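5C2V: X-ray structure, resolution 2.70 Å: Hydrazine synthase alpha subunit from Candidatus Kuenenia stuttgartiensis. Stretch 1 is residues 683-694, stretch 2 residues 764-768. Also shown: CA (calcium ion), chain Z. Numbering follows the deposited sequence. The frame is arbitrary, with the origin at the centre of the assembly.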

# COMPACT_ATOMS: atom_id res chain seq x y z
N ALA D 683 -13.66 13.08 -27.13
CA ALA D 683 -14.11 14.39 -26.67
C ALA D 683 -15.26 14.24 -25.68
O ALA D 683 -16.37 13.86 -26.05
N ALA D 684 -14.98 14.56 -24.42
CA ALA D 684 -15.94 14.37 -23.33
C ALA D 684 -16.28 15.70 -22.68
O ALA D 684 -17.43 16.13 -22.70
N TYR D 685 -15.26 16.34 -22.11
CA TYR D 685 -15.43 17.53 -21.30
C TYR D 685 -14.86 18.78 -21.97
O TYR D 685 -14.26 18.70 -23.04
N SER D 686 -15.03 19.92 -21.31
CA SER D 686 -14.55 21.19 -21.85
C SER D 686 -13.10 21.45 -21.45
O SER D 686 -12.45 20.61 -20.83
N ARG D 687 -12.61 22.63 -21.80
CA ARG D 687 -11.24 23.02 -21.50
C ARG D 687 -11.03 23.23 -20.00
O ARG D 687 -10.02 22.79 -19.44
N ALA D 688 -11.97 23.92 -19.37
CA ALA D 688 -11.87 24.23 -17.95
C ALA D 688 -11.86 22.97 -17.09
O ALA D 688 -11.09 22.87 -16.13
N TYR D 689 -12.71 22.01 -17.44
CA TYR D 689 -12.79 20.76 -16.69
C TYR D 689 -11.50 19.96 -16.84
O TYR D 689 -10.98 19.42 -15.86
N ASN D 690 -11.00 19.87 -18.07
CA ASN D 690 -9.74 19.18 -18.34
C ASN D 690 -8.58 19.82 -17.59
O ASN D 690 -7.69 19.13 -17.09
N SER D 691 -8.60 21.15 -17.52
CA SER D 691 -7.56 21.88 -16.81
C SER D 691 -7.60 21.61 -15.31
O SER D 691 -6.60 21.25 -14.70
N LEU D 692 -8.78 21.78 -14.72
CA LEU D 692 -8.94 21.68 -13.27
C LEU D 692 -8.73 20.26 -12.73
O LEU D 692 -8.35 20.09 -11.58
N LEU D 693 -8.99 19.26 -13.56
CA LEU D 693 -8.87 17.87 -13.14
C LEU D 693 -7.51 17.26 -13.49
O LEU D 693 -7.29 16.07 -13.28
N GLU D 694 -6.61 18.08 -14.02
CA GLU D 694 -5.27 17.63 -14.41
C GLU D 694 -4.46 17.10 -13.23
O GLU D 694 -4.44 17.72 -12.16
N GLY D 764 -17.12 14.96 -5.38
CA GLY D 764 -16.29 14.12 -6.23
C GLY D 764 -15.91 14.77 -7.54
O GLY D 764 -15.28 14.14 -8.39
N ALA D 765 -16.31 16.03 -7.72
CA ALA D 765 -15.91 16.83 -8.88
C ALA D 765 -16.29 16.19 -10.21
O ALA D 765 -15.45 16.07 -11.10
N GLN D 766 -17.55 15.78 -10.33
CA GLN D 766 -18.02 15.17 -11.57
C GLN D 766 -18.22 16.21 -12.66
O GLN D 766 -17.99 17.40 -12.46
N TRP D 767 -18.66 15.74 -13.82
CA TRP D 767 -18.96 16.57 -14.98
C TRP D 767 -20.44 16.45 -15.28
O TRP D 767 -21.19 17.43 -15.22
N ASP D 768 -20.85 15.23 -15.59
CA ASP D 768 -22.25 14.95 -15.84
C ASP D 768 -22.82 14.30 -14.59
O ASP D 768 -22.56 13.13 -14.32

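Trp767 dominates the contact between the two stretches. Its CA-to-CB bond points toward stretch 1, and with chi1 at 155° (t) and chi2 at -91° the indole packs against both Tyr685 and Tyr689, presenting a face to the first and an edge to the second. The edge of the Tyr685 ring (chi1 m, -35°) meets the face of the indole, with CD1 of Tyr685 only 3.1 Å from CG of Trp767 and the planes inclined at 72°. The same indole also receives the backbone of that residue: Tyr685 CA lies 3.8 Å from the centroid of the Trp767 six-membered ring, almost on its normal, a CH-pi contact. Farther along, Ser686 OG comes within 3.6 Å of Trp767 CZ3.

Tyr689, on the helix that follows Ser686, the N-cap residue, has its CA-to-CB bond pointing toward stretch 2 and a t rotamer. Its face takes the edge of the indole and, in a second CH-pi contact, Trp767 CB, which is 3.7 Å from Tyr689 CE2. Beyond this apolar patch the phenol reaches the backbone of the loop, where Tyr689 OH donates a hydrogen bond to Ala765 O at 2.9 Å. Leu693 (m, m), just past the end of the helix, adds a looser contact, its CD1 4.3 Å from Ala765 CB.

The CA-to-CB bond of Gln766 points away from stretch 1. Asp768 makes no contact with stretch 1; its OD1 binds the calcium ion CA at 2.3 Å, alongside waters 1 and 2.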

# COMPACT_ATOMS: atom_id res chain seq x y z
CB ALA D 683 -14.53 15.25 -27.85
CB ALA D 684 -15.39 13.40 -22.30
CB TYR D 685 -14.76 17.34 -19.94
CG TYR D 685 -14.86 15.92 -19.43
CD1 TYR D 685 -16.05 15.46 -18.90
CD2 TYR D 685 -13.76 15.06 -19.45
CE1 TYR D 685 -16.16 14.18 -18.43
CE2 TYR D 685 -13.87 13.77 -18.98
CZ TYR D 685 -15.08 13.34 -18.47
OH TYR D 685 -15.19 12.06 -17.99
CB SER D 686 -15.44 22.34 -21.38
OG SER D 686 -15.45 22.44 -19.97
CB ARG D 687 -10.86 24.29 -22.27
CG ARG D 687 -9.49 24.85 -21.91
CD ARG D 687 -8.40 23.83 -22.16
NE ARG D 687 -8.29 23.47 -23.57
CZ ARG D 687 -7.58 22.45 -24.03
NH1 ARG D 687 -6.91 21.68 -23.19
NH2 ARG D 687 -7.54 22.20 -25.34
CB ALA D 688 -13.01 25.15 -17.53
CB TYR D 689 -13.98 19.92 -17.15
CG TYR D 689 -14.24 18.70 -16.29
CD1 TYR D 689 -13.68 17.47 -16.61
CD2 TYR D 689 -15.03 18.78 -15.15
CE1 TYR D 689 -13.90 16.36 -15.82
CE2 TYR D 689 -15.26 17.68 -14.36
CZ TYR D 689 -14.70 16.46 -14.70
OH TYR D 689 -14.93 15.36 -13.91
CB ASN D 690 -9.45 19.15 -19.84
CG ASN D 690 -10.26 18.11 -20.57
OD1 ASN D 690 -9.94 16.92 -20.55
ND2 ASN D 690 -11.33 18.55 -21.24
CB SER D 691 -7.69 23.39 -17.07
OG SER D 691 -7.52 23.68 -18.45
CB LEU D 692 -10.32 22.19 -12.86
CG LEU D 692 -10.53 23.70 -13.04
CD1 LEU D 692 -11.99 24.08 -12.86
CD2 LEU D 692 -9.65 24.48 -12.07
CB LEU D 693 -9.99 17.03 -13.75
CG LEU D 693 -11.32 16.98 -12.99
CD1 LEU D 693 -11.10 16.48 -11.57
CD2 LEU D 693 -12.01 18.34 -12.97
CB GLU D 694 -4.51 18.78 -15.09
CG GLU D 694 -3.10 18.43 -15.53
CD GLU D 694 -2.39 19.59 -16.19
OE1 GLU D 694 -2.98 20.69 -16.26
OE2 GLU D 694 -1.25 19.40 -16.66
CB ALA D 765 -14.41 17.11 -8.83
CB GLN D 766 -19.33 14.41 -11.33
CG GLN D 766 -19.22 13.21 -10.40
CD GLN D 766 -19.26 13.61 -8.94
OE1 GLN D 766 -19.44 14.78 -8.60
NE2 GLN D 766 -19.11 12.62 -8.05
CB TRP D 767 -18.11 16.15 -16.18
CG TRP D 767 -18.69 16.49 -17.53
CD1 TRP D 767 -19.51 15.70 -18.29
CD2 TRP D 767 -18.46 17.68 -18.29
NE1 TRP D 767 -19.82 16.34 -19.47
CE2 TRP D 767 -19.19 17.55 -19.50
CE3 TRP D 767 -17.73 18.85 -18.07
CZ2 TRP D 767 -19.20 18.55 -20.47
CZ3 TRP D 767 -17.74 19.84 -19.05
CH2 TRP D 767 -18.47 19.68 -20.23
CB ASP D 768 -22.38 14.03 -17.06
CG ASP D 768 -23.74 14.08 -17.69
OD1 ASP D 768 -24.74 14.11 -16.95
OD2 ASP D 768 -23.81 14.09 -18.94
CA CA Z . -26.28 12.69 -17.99
O HOH W 1 -25.21 12.85 -20.15
O HOH W 2 -25.00 10.75 -17.44